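Side-chain contacts in AxyAgu115A (Amphibacillus xylanus NBRC 15112, PDB 6NPS), which probably acts as a family GH115 alpha-glucuronidase, a hydrolase that removes glucuronic acid side groups from arabinoglucuronoxylan: residues 20-25 with 37-42; 30-35 with 125-130; 45-50 with 132-137. The protein carries 3 engineered substitutions. All coordinates share one frame; numbering follows the deposited sequence.

Contact 1: residues 20-25 with 37-42; sequences ALFYQE and NKVMHD
Phe22, beside a corner in the chain at residues 21 and 22, and Met40 of helix 30-47 have the nearest CA atoms, 8.2 Å apart. The ring of Phe22 and the thioether chain of Met40 carry most of the contact. Met40 lays its CG over a face of the Phe22 ring, 3.8 Å from the centroid and 22° off the normal, a CH-pi contact that leans to the rim carbons: Met40 CG is 3.5 Å from Phe22 CE1. The sulfur follows obliquely, Met40 SD lying 4.4 Å from the ring centroid, which makes the pair a Met-aromatic contact as well. Met40 CG stands beside the backbone N (chi1 -67°), anti to the carbonyl carbon, and from there the chain runs past the phenyl group and bends only at the methyl end. Val39 CG1 meets Phe22 CZ obliquely at 4.3 Å. Replacing Phe22 by an alanine is likely to strip Met40 CG and SD of their ring partner and open a gap beside Val39. Ala53 touches both Phe22 and Met40, and Val65 and Tyr67 also pack on Phe22. The arrangement is that of a beta-alpha-beta unit: strand 20-23, helix 30-47 and the parallel strand 53-54.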
ATOM      1  N   ALA A  20      54.339 -20.775 -48.358  1.00 48.12           N
ATOM      2  CA  ALA A  20      53.261 -20.897 -47.406  1.00 47.74           C
ATOM      3  C   ALA A  20      53.749 -20.556 -46.006  1.00 48.31           C
ATOM      4  O   ALA A  20      54.893 -20.832 -45.635  1.00 46.99           O
ATOM      5  CB  ALA A  20      52.685 -22.322 -47.433  1.00 47.82           C
ATOM      6  N   LEU A  21      52.856 -19.960 -45.221  1.00 42.55           N
ATOM      7  CA  LEU A  21      53.207 -19.517 -43.880  1.00 45.46           C
ATOM      8  C   LEU A  21      53.257 -20.676 -42.883  1.00 47.56           C
ATOM      9  O   LEU A  21      54.205 -20.784 -42.095  1.00 49.27           O
ATOM     10  CB  LEU A  21      52.198 -18.476 -43.407  1.00 39.79           C
ATOM     11  CG  LEU A  21      52.424 -18.027 -41.972  1.00 44.52           C
ATOM     12  CD1 LEU A  21      53.809 -17.306 -41.882  1.00 45.40           C
ATOM     13  CD2 LEU A  21      51.272 -17.125 -41.549  1.00 45.71           C
ATOM     14  N   PHE A  22      52.228 -21.524 -42.878  1.00 42.53           N
ATOM     15  CA  PHE A  22      52.079 -22.593 -41.893  1.00 42.84           C
ATOM     16  C   PHE A  22      52.521 -23.911 -42.500  1.00 45.79           C
ATOM     17  O   PHE A  22      52.279 -24.181 -43.681  1.00 46.63           O
ATOM     18  CB  PHE A  22      50.633 -22.748 -41.415  1.00 42.51           C
ATOM     19  CG  PHE A  22      50.212 -21.712 -40.415  1.00 44.96           C
ATOM     20  CD1 PHE A  22      49.895 -20.441 -40.825  1.00 40.80           C
ATOM     21  CD2 PHE A  22      50.137 -22.015 -39.057  1.00 49.00           C
ATOM     22  CE1 PHE A  22      49.487 -19.480 -39.921  1.00 37.65           C
ATOM     23  CE2 PHE A  22      49.733 -21.045 -38.133  1.00 45.12           C
ATOM     24  CZ  PHE A  22      49.435 -19.769 -38.574  1.00 40.25           C
ATOM     25  N   TYR A  23      53.153 -24.734 -41.677  1.00 43.65           N
ATOM     26  CA  TYR A  23      53.583 -26.062 -42.073  1.00 42.43           C
ATOM     27  C   TYR A  23      52.606 -27.070 -41.488  1.00 46.84           C
ATOM     28  O   TYR A  23      52.164 -26.916 -40.347  1.00 46.88           O
ATOM     29  CB  TYR A  23      54.994 -26.325 -41.573  1.00 43.17           C
ATOM     30  CG  TYR A  23      55.500 -27.722 -41.904  1.00 44.74           C
ATOM     31  CD1 TYR A  23      55.575 -28.160 -43.216  1.00 47.97           C
ATOM     32  CD2 TYR A  23      55.873 -28.596 -40.893  1.00 48.36           C
ATOM     33  CE1 TYR A  23      56.030 -29.446 -43.532  1.00 51.89           C
ATOM     34  CE2 TYR A  23      56.354 -29.898 -41.201  1.00 54.39           C
ATOM     35  CZ  TYR A  23      56.416 -30.306 -42.515  1.00 56.85           C
ATOM     36  OH  TYR A  23      56.876 -31.573 -42.795  1.00 64.07           O
ATOM     37  N   GLN A  24      52.243 -28.087 -42.268  1.00 47.34           N
ATOM     38  CA  GLN A  24      51.225 -29.038 -41.842  1.00 52.72           C
ATOM     39  C   GLN A  24      51.804 -30.451 -41.854  1.00 53.03           C
ATOM     40  O   GLN A  24      52.449 -30.855 -42.834  1.00 53.80           O
ATOM     41  CB  GLN A  24      50.009 -28.954 -42.768  1.00 62.99           C
ATOM     42  CG  GLN A  24      48.686 -29.307 -42.125  1.00 75.78           C
ATOM     43  CD  GLN A  24      47.500 -28.890 -42.992  1.00 85.23           C
ATOM     44  OE1 GLN A  24      47.174 -29.565 -43.973  1.00 90.77           O
ATOM     45  NE2 GLN A  24      46.863 -27.768 -42.643  1.00 81.60           N
ATOM     46  N   GLU A  25      51.590 -31.201 -40.775  1.00 48.98           N
ATOM     47  CA  GLU A  25      52.098 -32.565 -40.703  1.00 58.83           C
ATOM     48  C   GLU A  25      50.943 -33.557 -40.706  1.00 57.87           C
ATOM     49  O   GLU A  25      49.931 -33.354 -40.024  1.00 56.43           O
ATOM     50  CB  GLU A  25      52.965 -32.789 -39.455  1.00 63.68           C
ATOM     51  CG  GLU A  25      54.322 -32.105 -39.498  1.00 68.80           C
ATOM     52  CD  GLU A  25      55.169 -32.386 -38.248  1.00 67.00           C
ATOM     53  OE1 GLU A  25      56.270 -32.980 -38.382  1.00 60.66           O
ATOM     54  OE2 GLU A  25      54.731 -31.998 -37.136  1.00 60.24           O
ATOM     55  N   ASN A  37      43.812 -23.944 -38.389  1.00 38.52           N
ATOM     56  CA  ASN A  37      43.007 -23.249 -39.405  1.00 42.70           C
ATOM     57  C   ASN A  37      42.249 -22.048 -38.845  1.00 40.26           C
ATOM     58  O   ASN A  37      42.061 -21.050 -39.553  1.00 42.38           O
ATOM     59  CB  ASN A  37      42.028 -24.215 -40.053  1.00 50.89           C
ATOM     60  CG  ASN A  37      42.718 -25.173 -40.980  1.00 66.45           C
ATOM     61  OD1 ASN A  37      43.757 -24.844 -41.573  1.00 66.64           O
ATOM     62  ND2 ASN A  37      42.172 -26.383 -41.096  1.00 71.70           N
ATOM     63  N   LYS A  38      41.774 -22.122 -37.597  1.00 33.32           N
ATOM     64  CA  LYS A  38      41.151 -20.953 -36.994  1.00 34.67           C
ATOM     65  C   LYS A  38      42.160 -19.831 -36.816  1.00 36.65           C
ATOM     66  O   LYS A  38      41.843 -18.659 -37.040  1.00 41.43           O
ATOM     67  CB  LYS A  38      40.535 -21.333 -35.656  1.00 37.98           C
ATOM     68  CG  LYS A  38      39.390 -22.352 -35.810  1.00 41.83           C
ATOM     69  CD  LYS A  38      38.571 -22.437 -34.534  1.00 45.21           C
ATOM     70  CE  LYS A  38      37.454 -23.484 -34.627  1.00 44.35           C
ATOM     71  NZ  LYS A  38      36.443 -23.182 -35.683  1.00 49.81           N
ATOM     72  N   VAL A  39      43.388 -20.172 -36.412  1.00 34.16           N
ATOM     73  CA  VAL A  39      44.396 -19.137 -36.232  1.00 38.40           C
ATOM     74  C   VAL A  39      44.801 -18.520 -37.578  1.00 37.09           C
ATOM     75  O   VAL A  39      45.090 -17.313 -37.652  1.00 40.77           O
ATOM     76  CB  VAL A  39      45.581 -19.727 -35.444  1.00 42.03           C
ATOM     77  CG1 VAL A  39      46.735 -18.762 -35.429  1.00 45.08           C
ATOM     78  CG2 VAL A  39      45.131 -20.042 -34.009  1.00 35.58           C
ATOM     79  N   MET A  40      44.824 -19.309 -38.653  1.00 36.95           N
ATOM     80  CA  MET A  40      45.053 -18.751 -39.986  1.00 41.30           C
ATOM     81  C   MET A  40      43.967 -17.765 -40.353  1.00 43.82           C
ATOM     82  O   MET A  40      44.230 -16.764 -41.040  1.00 44.67           O
ATOM     83  CB  MET A  40      45.113 -19.844 -41.045  1.00 41.73           C
ATOM     84  CG  MET A  40      46.326 -20.753 -40.899  1.00 49.11           C
ATOM     85  SD  MET A  40      46.637 -21.803 -42.339  1.00 61.47           S
ATOM     86  CE  MET A  40      44.981 -21.928 -43.031  1.00 64.28           C
ATOM     87  N   HIS A  41      42.734 -18.031 -39.925  1.00 40.32           N
ATOM     88  CA  HIS A  41      41.698 -17.041 -40.171  1.00 42.06           C
ATOM     89  C   HIS A  41      41.956 -15.771 -39.355  1.00 37.66           C
ATOM     90  O   HIS A  41      41.740 -14.669 -39.854  1.00 38.23           O
ATOM     91  CB  HIS A  41      40.311 -17.618 -39.886  1.00 43.39           C
ATOM     92  CG  HIS A  41      39.221 -16.664 -40.225  1.00 53.20           C
ATOM     93  ND1 HIS A  41      38.565 -15.917 -39.268  1.00 58.43           N
ATOM     94  CD2 HIS A  41      38.745 -16.246 -41.424  1.00 58.74           C
ATOM     95  CE1 HIS A  41      37.696 -15.113 -39.860  1.00 59.57           C
ATOM     96  NE2 HIS A  41      37.784 -15.297 -41.168  1.00 59.48           N
ATOM     97  N   ASP A  42      42.459 -15.906 -38.118  1.00 37.89           N
ATOM     98  CA  ASP A  42      42.858 -14.735 -37.337  1.00 45.05           C
ATOM     99  C   ASP A  42      43.961 -13.937 -38.047  1.00 42.57           C
ATOM    100  O   ASP A  42      43.929 -12.699 -38.066  1.00 42.41           O
ATOM    101  CB  ASP A  42      43.309 -15.164 -35.935  1.00 50.77           C
ATOM    102  CG  ASP A  42      42.197 -15.886 -35.119  1.00 60.81           C
ATOM    103  OD1 ASP A  42      41.017 -15.934 -35.550  1.00 66.28           O
ATOM    104  OD2 ASP A  42      42.524 -16.429 -34.038  1.00 63.58           O
TER

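Contact 2: residues 30-35 with 125-130; sequences SGVRKI and YGLFHL
Ile35 reaches across from helix 30-47 and sets two of its carbons against the Phe128 ring of helix 120-133. Its CG2 methyl stands over one face, 4.0 Å from the ring centroid and 20° off the normal, a CH-pi contact offset toward the rim. Ile35 CD1 comes to 3.8 Å from Phe128 CZ, so the far end of the ring is touched by both branches of the isoleucine. The two side chains cross at about a right angle. The first torsion (chi1 -65°) sets CG2 of Ile35 trans to the backbone N and so over the ring face; a bend at the second torsion then brings CD1 to CZ. The same CG2 also meets Leu127 CD1 at 4.0 Å. This leucine methyl is shared: Val32 CG1 lies 4.0 Å from Leu127 CD1, and the carbonyl Val32 O is 3.9 Å from that carbon.

Behind these side chains, the two helical segments run almost parallel, their axes 10.3 Å apart at closest and inclined by 7°. Val32 and Ile35, three residues apart, both touch Leu127. Further out, Tyr67 of strand 64-69 touches Val32 and Leu127, while Leu206 of helix 195-207 packs on both Ile35 and Phe128. Ile124, one turn before Phe128, also lies against Ile35. All four side chains are buried and aliphatic or aromatic, and the segments are joined through them by van der Waals and CH-pi contacts, which implies that cohesion here depends on close fit and exclusion of water, with no charge involved.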
ATOM      1  N   SER A  30      44.033 -34.232 -35.363  1.00 43.54           N
ATOM      2  CA  SER A  30      42.990 -33.596 -36.159  1.00 47.33           C
ATOM      3  C   SER A  30      42.492 -32.308 -35.515  1.00 44.43           C
ATOM      4  O   SER A  30      42.277 -31.295 -36.198  1.00 44.98           O
ATOM      5  CB  SER A  30      41.834 -34.578 -36.329  1.00 55.97           C
ATOM      6  OG  SER A  30      41.184 -34.368 -37.563  1.00 70.56           O
ATOM      7  N   GLY A  31      42.281 -32.334 -34.200  1.00 36.70           N
ATOM      8  CA  GLY A  31      41.782 -31.153 -33.519  1.00 32.40           C
ATOM      9  C   GLY A  31      42.777 -30.000 -33.534  1.00 37.96           C
ATOM     10  O   GLY A  31      42.383 -28.838 -33.594  1.00 35.73           O
ATOM     11  N   VAL A  32      44.076 -30.309 -33.437  1.00 39.88           N
ATOM     12  CA  VAL A  32      45.109 -29.277 -33.488  1.00 38.46           C
ATOM     13  C   VAL A  32      45.149 -28.632 -34.868  1.00 38.65           C
ATOM     14  O   VAL A  32      45.204 -27.405 -34.990  1.00 40.49           O
ATOM     15  CB  VAL A  32      46.464 -29.882 -33.088  1.00 44.11           C
ATOM     16  CG1 VAL A  32      47.600 -28.888 -33.366  1.00 43.47           C
ATOM     17  CG2 VAL A  32      46.425 -30.299 -31.622  1.00 37.71           C
ATOM     18  N   ARG A  33      45.061 -29.438 -35.924  1.00 42.77           N
ATOM     19  CA  ARG A  33      44.993 -28.888 -37.275  1.00 45.42           C
ATOM     20  C   ARG A  33      43.783 -27.969 -37.443  1.00 43.15           C
ATOM     21  O   ARG A  33      43.900 -26.892 -38.041  1.00 40.94           O
ATOM     22  CB  ARG A  33      44.954 -30.026 -38.294  1.00 52.29           C
ATOM     23  CG  ARG A  33      45.830 -29.804 -39.525  1.00 67.38           C
ATOM     24  CD  ARG A  33      46.384 -31.120 -40.058  1.00 76.43           C
ATOM     25  NE  ARG A  33      45.342 -32.142 -40.096  1.00 84.69           N
ATOM     26  CZ  ARG A  33      45.520 -33.422 -39.765  1.00 87.25           C
ATOM     27  NH1 ARG A  33      46.713 -33.849 -39.364  1.00 87.38           N
ATOM     28  NH2 ARG A  33      44.498 -34.271 -39.823  1.00 85.27           N
ATOM     29  N   LYS A  34      42.617 -28.356 -36.888  1.00 39.77           N
ATOM     30  CA  LYS A  34      41.430 -27.490 -36.963  1.00 45.48           C
ATOM     31  C   LYS A  34      41.630 -26.165 -36.225  1.00 36.75           C
ATOM     32  O   LYS A  34      41.109 -25.123 -36.659  1.00 37.40           O
ATOM     33  CB  LYS A  34      40.202 -28.207 -36.399  1.00 51.08           C
ATOM     34  CG  LYS A  34      39.826 -29.453 -37.164  1.00 60.96           C
ATOM     35  CD  LYS A  34      38.673 -30.170 -36.488  1.00 67.35           C
ATOM     36  CE  LYS A  34      37.336 -29.688 -37.032  1.00 72.04           C
ATOM     37  NZ  LYS A  34      36.545 -30.836 -37.579  1.00 76.56           N
ATOM     38  N   ILE A  35      42.292 -26.186 -35.065  1.00 38.57           N
ATOM     39  CA  ILE A  35      42.573 -24.929 -34.363  1.00 36.40           C
ATOM     40  C   ILE A  35      43.562 -24.086 -35.181  1.00 35.16           C
ATOM     41  O   ILE A  35      43.415 -22.867 -35.304  1.00 38.13           O
ATOM     42  CB  ILE A  35      43.099 -25.238 -32.946  1.00 36.04           C
ATOM     43  CG1 ILE A  35      42.020 -25.936 -32.095  1.00 33.32           C
ATOM     44  CG2 ILE A  35      43.657 -23.988 -32.270  1.00 32.17           C
ATOM     45  CD1 ILE A  35      40.835 -25.055 -31.804  1.00 30.25           C
ATOM     46  N   TYR A 125      46.443 -24.167 -26.831  1.00 31.01           N
ATOM     47  CA  TYR A 125      46.681 -22.911 -26.114  1.00 33.98           C
ATOM     48  C   TYR A 125      47.845 -22.128 -26.717  1.00 30.70           C
ATOM     49  O   TYR A 125      47.824 -20.894 -26.725  1.00 32.44           O
ATOM     50  CB  TYR A 125      46.953 -23.192 -24.630  1.00 31.87           C
ATOM     51  CG  TYR A 125      45.779 -23.857 -23.930  1.00 34.08           C
ATOM     52  CD1 TYR A 125      44.468 -23.677 -24.388  1.00 32.26           C
ATOM     53  CD2 TYR A 125      45.979 -24.624 -22.799  1.00 38.40           C
ATOM     54  CE1 TYR A 125      43.378 -24.302 -23.737  1.00 36.05           C
ATOM     55  CE2 TYR A 125      44.899 -25.251 -22.143  1.00 36.14           C
ATOM     56  CZ  TYR A 125      43.619 -25.096 -22.614  1.00 38.65           C
ATOM     57  OH  TYR A 125      42.602 -25.738 -21.935  1.00 39.00           O
ATOM     58  N   GLY A 126      48.852 -22.827 -27.237  1.00 35.23           N
ATOM     59  CA  GLY A 126      49.993 -22.138 -27.829  1.00 36.63           C
ATOM     60  C   GLY A 126      49.648 -21.504 -29.168  1.00 35.46           C
ATOM     61  O   GLY A 126      50.099 -20.391 -29.477  1.00 34.63           O
ATOM     62  N   LEU A 127      48.850 -22.207 -29.980  1.00 34.79           N
ATOM     63  CA  LEU A 127      48.299 -21.618 -31.200  1.00 37.37           C
ATOM     64  C   LEU A 127      47.503 -20.354 -30.897  1.00 37.63           C
ATOM     65  O   LEU A 127      47.728 -19.301 -31.505  1.00 38.05           O
ATOM     66  CB  LEU A 127      47.442 -22.646 -31.920  1.00 29.90           C
ATOM     67  CG  LEU A 127      48.320 -23.671 -32.644  1.00 35.31           C
ATOM     68  CD1 LEU A 127      47.486 -24.866 -33.075  1.00 33.46           C
ATOM     69  CD2 LEU A 127      49.069 -23.077 -33.861  1.00 35.78           C
ATOM     70  N   PHE A 128      46.599 -20.414 -29.921  1.00 33.71           N
ATOM     71  CA  PHE A 128      45.848 -19.211 -29.604  1.00 33.54           C
ATOM     72  C   PHE A 128      46.729 -18.147 -28.946  1.00 35.49           C
ATOM     73  O   PHE A 128      46.375 -16.964 -28.968  1.00 37.01           O
ATOM     74  CB  PHE A 128      44.669 -19.578 -28.710  1.00 33.87           C
ATOM     75  CG  PHE A 128      43.517 -20.235 -29.453  1.00 34.18           C
ATOM     76  CD1 PHE A 128      43.162 -19.815 -30.740  1.00 33.18           C
ATOM     77  CD2 PHE A 128      42.780 -21.261 -28.859  1.00 31.63           C
ATOM     78  CE1 PHE A 128      42.059 -20.387 -31.413  1.00 31.99           C
ATOM     79  CE2 PHE A 128      41.688 -21.837 -29.523  1.00 32.85           C
ATOM     80  CZ  PHE A 128      41.324 -21.388 -30.797  1.00 31.44           C
ATOM     81  N   HIS A 129      47.868 -18.528 -28.364  1.00 36.16           N
ATOM     82  CA  HIS A 129      48.820 -17.514 -27.904  1.00 34.32           C
ATOM     83  C   HIS A 129      49.334 -16.690 -29.081  1.00 35.89           C
ATOM     84  O   HIS A 129      49.490 -15.465 -28.972  1.00 40.25           O
ATOM     85  CB  HIS A 129      49.975 -18.183 -27.154  1.00 36.69           C
ATOM     86  CG  HIS A 129      50.815 -17.239 -26.359  1.00 41.95           C
ATOM     87  ND1 HIS A 129      50.412 -16.713 -25.148  1.00 42.36           N
ATOM     88  CD2 HIS A 129      52.059 -16.746 -26.590  1.00 44.38           C
ATOM     89  CE1 HIS A 129      51.371 -15.938 -24.670  1.00 46.99           C
ATOM     90  NE2 HIS A 129      52.375 -15.931 -25.532  1.00 43.24           N
ATOM     91  N   LEU A 130      49.584 -17.332 -30.228  1.00 34.87           N
ATOM     92  CA  LEU A 130      49.936 -16.549 -31.412  1.00 36.10           C
ATOM     93  C   LEU A 130      48.821 -15.564 -31.741  1.00 37.74           C
ATOM     94  O   LEU A 130      49.066 -14.369 -31.971  1.00 35.65           O
ATOM     95  CB  LEU A 130      50.207 -17.475 -32.605  1.00 31.59           C
ATOM     96  CG  LEU A 130      50.330 -16.753 -33.962  1.00 36.59           C
ATOM     97  CD1 LEU A 130      51.369 -15.578 -33.920  1.00 38.83           C
ATOM     98  CD2 LEU A 130      50.690 -17.758 -35.099  1.00 36.17           C
TER

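Contact 3: residues 45-50 with 132-137; sequences LVFGYQ and EKLGVS
Val46 overlaps the C-terminal end of helix 120-133, its CG2 methyl lying 3.7 Å from Val136 CG2 and 4.1 Å from Leu134 CB. The same methyl rests against a carbonyl oxygen, Val46 CG2 to Leu134 O at 3.6 Å. That helix end is closed by a Schellman motif: Gly135 takes a positive phi (89°), and one of the two bonds back into the last turn is Gly135 N to Glu132 O, 2.9 Å. A side chain at this position would be jammed against the preceding carbonyl oxygen, so glycine suits the turn. At the end of helix 30-47, Gly48 is likewise the first residue off helical angles, with positive phi. Two helix ends are thus packed against one another through residues within two positions of these glycines. The branch of Val46 that reaches both Leu134 and Val136 is CG2, which points directly away from the carbonyl carbon about the CA-CB bond. Phe47 adds a second point of contact, crossing Leu134 at about a right angle. Phe153 of strand 152-155 touches both Phe47 and Leu134. The methyl Leu134 CD2 sits near the plane of the Phe47 ring, 4.2 Å from Phe47 CE2.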
ATOM      1  N   LEU A  45      42.365 -11.832 -40.600  1.00 38.03           N
ATOM      2  CA  LEU A  45      41.625 -10.671 -40.107  1.00 36.54           C
ATOM      3  C   LEU A  45      42.558  -9.528 -39.760  1.00 38.73           C
ATOM      4  O   LEU A  45      42.172  -8.356 -39.883  1.00 41.81           O
ATOM      5  CB  LEU A  45      40.812 -11.039 -38.874  1.00 38.01           C
ATOM      6  CG  LEU A  45      39.671 -12.032 -39.084  1.00 41.66           C
ATOM      7  CD1 LEU A  45      39.072 -12.351 -37.720  1.00 41.10           C
ATOM      8  CD2 LEU A  45      38.616 -11.442 -40.016  1.00 48.52           C
ATOM      9  N   VAL A  46      43.757  -9.847 -39.283  1.00 36.41           N
ATOM     10  CA  VAL A  46      44.725  -8.824 -38.885  1.00 40.56           C
ATOM     11  C   VAL A  46      45.380  -8.197 -40.109  1.00 37.89           C
ATOM     12  O   VAL A  46      45.512  -6.962 -40.202  1.00 37.46           O
ATOM     13  CB  VAL A  46      45.776  -9.450 -37.945  1.00 42.94           C
ATOM     14  CG1 VAL A  46      46.919  -8.468 -37.683  1.00 42.42           C
ATOM     15  CG2 VAL A  46      45.132  -9.897 -36.639  1.00 40.01           C
ATOM     16  N   PHE A  47      45.843  -9.033 -41.057  1.00 37.07           N
ATOM     17  CA  PHE A  47      46.618  -8.527 -42.192  1.00 38.59           C
ATOM     18  C   PHE A  47      45.805  -8.291 -43.460  1.00 43.25           C
ATOM     19  O   PHE A  47      46.266  -7.561 -44.348  1.00 42.73           O
ATOM     20  CB  PHE A  47      47.795  -9.482 -42.481  1.00 43.42           C
ATOM     21  CG  PHE A  47      48.808  -9.533 -41.366  1.00 38.66           C
ATOM     22  CD1 PHE A  47      49.798  -8.572 -41.271  1.00 42.53           C
ATOM     23  CD2 PHE A  47      48.731 -10.505 -40.382  1.00 38.21           C
ATOM     24  CE1 PHE A  47      50.733  -8.604 -40.213  1.00 42.85           C
ATOM     25  CE2 PHE A  47      49.642 -10.556 -39.344  1.00 43.01           C
ATOM     26  CZ  PHE A  47      50.653  -9.587 -39.258  1.00 40.70           C
ATOM     27  N   GLY A  48      44.606  -8.855 -43.573  1.00 45.91           N
ATOM     28  CA  GLY A  48      43.794  -8.653 -44.755  1.00 46.49           C
ATOM     29  C   GLY A  48      44.028  -9.620 -45.895  1.00 47.75           C
ATOM     30  O   GLY A  48      43.452  -9.429 -46.972  1.00 47.60           O
ATOM     31  N   TYR A  49      44.848 -10.654 -45.708  1.00 45.98           N
ATOM     32  CA  TYR A  49      45.115 -11.602 -46.783  1.00 45.00           C
ATOM     33  C   TYR A  49      45.191 -13.005 -46.193  1.00 47.76           C
ATOM     34  O   TYR A  49      45.628 -13.195 -45.054  1.00 48.38           O
ATOM     35  CB  TYR A  49      46.416 -11.249 -47.544  1.00 45.55           C
ATOM     36  CG  TYR A  49      46.388  -9.891 -48.243  1.00 48.85           C
ATOM     37  CD1 TYR A  49      45.792  -9.738 -49.493  1.00 49.87           C
ATOM     38  CD2 TYR A  49      46.962  -8.773 -47.654  1.00 51.08           C
ATOM     39  CE1 TYR A  49      45.765  -8.492 -50.142  1.00 53.43           C
ATOM     40  CE2 TYR A  49      46.935  -7.527 -48.284  1.00 54.39           C
ATOM     41  CZ  TYR A  49      46.333  -7.388 -49.524  1.00 58.10           C
ATOM     42  OH  TYR A  49      46.312  -6.150 -50.152  1.00 60.02           O
ATOM     43  N   GLN A  50      44.757 -13.986 -46.961  1.00 47.37           N
ATOM     44  CA  GLN A  50      44.623 -15.337 -46.422  1.00 53.51           C
ATOM     45  C   GLN A  50      45.976 -16.045 -46.413  1.00 50.46           C
ATOM     46  O   GLN A  50      46.586 -16.199 -47.477  1.00 50.33           O
ATOM     47  CB  GLN A  50      43.621 -16.124 -47.247  1.00 60.90           C
ATOM     48  CG  GLN A  50      43.214 -17.459 -46.657  1.00 68.74           C
ATOM     49  CD  GLN A  50      42.343 -18.263 -47.620  1.00 82.13           C
ATOM     50  OE1 GLN A  50      41.826 -17.732 -48.612  1.00 85.17           O
ATOM     51  NE2 GLN A  50      42.197 -19.556 -47.343  1.00 86.29           N
ATOM     52  N   GLU A 132      46.698 -14.252 -29.736  1.00 35.10           N
ATOM     53  CA  GLU A 132      46.751 -13.195 -28.724  1.00 42.71           C
ATOM     54  C   GLU A 132      47.827 -12.144 -29.028  1.00 39.56           C
ATOM     55  O   GLU A 132      47.579 -10.946 -28.891  1.00 36.97           O
ATOM     56  CB  GLU A 132      46.981 -13.796 -27.336  1.00 58.38           C
ATOM     57  CG  GLU A 132      47.073 -12.765 -26.222  1.00 80.33           C
ATOM     58  CD  GLU A 132      47.390 -13.389 -24.876  1.00 97.69           C
ATOM     59  OE1 GLU A 132      47.063 -14.578 -24.680  1.00102.16           O
ATOM     60  OE2 GLU A 132      47.966 -12.689 -24.016  1.00103.97           O
ATOM     61  N   LYS A 133      49.015 -12.588 -29.438  1.00 38.24           N
ATOM     62  CA  LYS A 133      50.083 -11.660 -29.807  1.00 38.56           C
ATOM     63  C   LYS A 133      49.770 -10.876 -31.078  1.00 35.74           C
ATOM     64  O   LYS A 133      50.287  -9.769 -31.258  1.00 38.07           O
ATOM     65  CB  LYS A 133      51.385 -12.424 -29.943  1.00 42.44           C
ATOM     66  CG  LYS A 133      51.988 -12.528 -28.593  1.00 53.74           C
ATOM     67  CD  LYS A 133      53.224 -13.323 -28.539  1.00 65.94           C
ATOM     68  CE  LYS A 133      53.956 -12.868 -27.305  1.00 74.98           C
ATOM     69  NZ  LYS A 133      54.106 -11.362 -27.234  1.00 78.36           N
ATOM     70  N   LEU A 134      48.944 -11.414 -31.959  1.00 35.08           N
ATOM     71  CA  LEU A 134      48.488 -10.637 -33.096  1.00 37.33           C
ATOM     72  C   LEU A 134      47.349  -9.718 -32.735  1.00 41.78           C
ATOM     73  O   LEU A 134      46.843  -9.037 -33.632  1.00 40.38           O
ATOM     74  CB  LEU A 134      48.039 -11.537 -34.230  1.00 38.40           C
ATOM     75  CG  LEU A 134      49.179 -12.402 -34.763  1.00 44.54           C
ATOM     76  CD1 LEU A 134      48.657 -13.349 -35.813  1.00 45.93           C
ATOM     77  CD2 LEU A 134      50.205 -11.480 -35.325  1.00 45.96           C
ATOM     78  N   GLY A 135      46.934  -9.685 -31.464  1.00 38.98           N
ATOM     79  CA  GLY A 135      45.906  -8.743 -31.039  1.00 38.67           C
ATOM     80  C   GLY A 135      44.484  -9.256 -31.175  1.00 39.00           C
ATOM     81  O   GLY A 135      43.544  -8.460 -31.137  1.00 38.47           O
ATOM     82  N   VAL A 136      44.295 -10.556 -31.326  1.00 37.57           N
ATOM     83  CA  VAL A 136      42.970 -11.102 -31.566  1.00 41.91           C
ATOM     84  C   VAL A 136      42.344 -11.498 -30.234  1.00 41.28           C
ATOM     85  O   VAL A 136      42.938 -12.237 -29.442  1.00 41.11           O
ATOM     86  CB  VAL A 136      43.042 -12.286 -32.537  1.00 42.22           C
ATOM     87  CG1 VAL A 136      41.655 -12.926 -32.742  1.00 40.28           C
ATOM     88  CG2 VAL A 136      43.657 -11.810 -33.853  1.00 40.94           C
ATOM     89  N   SER A 137      41.145 -11.001 -29.990  1.00 35.92           N
ATOM     90  CA  SER A 137      40.468 -11.284 -28.744  1.00 35.25           C
ATOM     91  C   SER A 137      39.922 -12.714 -28.717  1.00 34.40           C
ATOM     92  O   SER A 137      39.528 -13.251 -29.753  1.00 36.01           O
ATOM     93  CB  SER A 137      39.314 -10.290 -28.556  1.00 35.44           C
ATOM     94  OG  SER A 137      38.507 -10.715 -27.482  1.00 38.01           O
TER

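Helix 30-47 is common to all three contacts: 30-35 and 45-50 lie against helix 120-133 and the residues just after it, while 37-42 meets strand 20-23. Contacts 1 and 2 have centres about 9 Å apart and touch directly, Val39 CG2 being 3.8 Å from Phe128 CD1, so Val39 touches both the Phe22 ring and helix 120-133. Contact 1 meets contact 3 through Asp42 CG and Val136 CG1, 3.8 Å apart, with centres about 12 Å apart; contacts 2 and 3, about 15 Å apart, are joined through their helices. The centres lie 30 to 37 Å from the chain centre. A salt bridge from Asp42 to Arg207 ties the group to the region matching the TIM-barrel family segment.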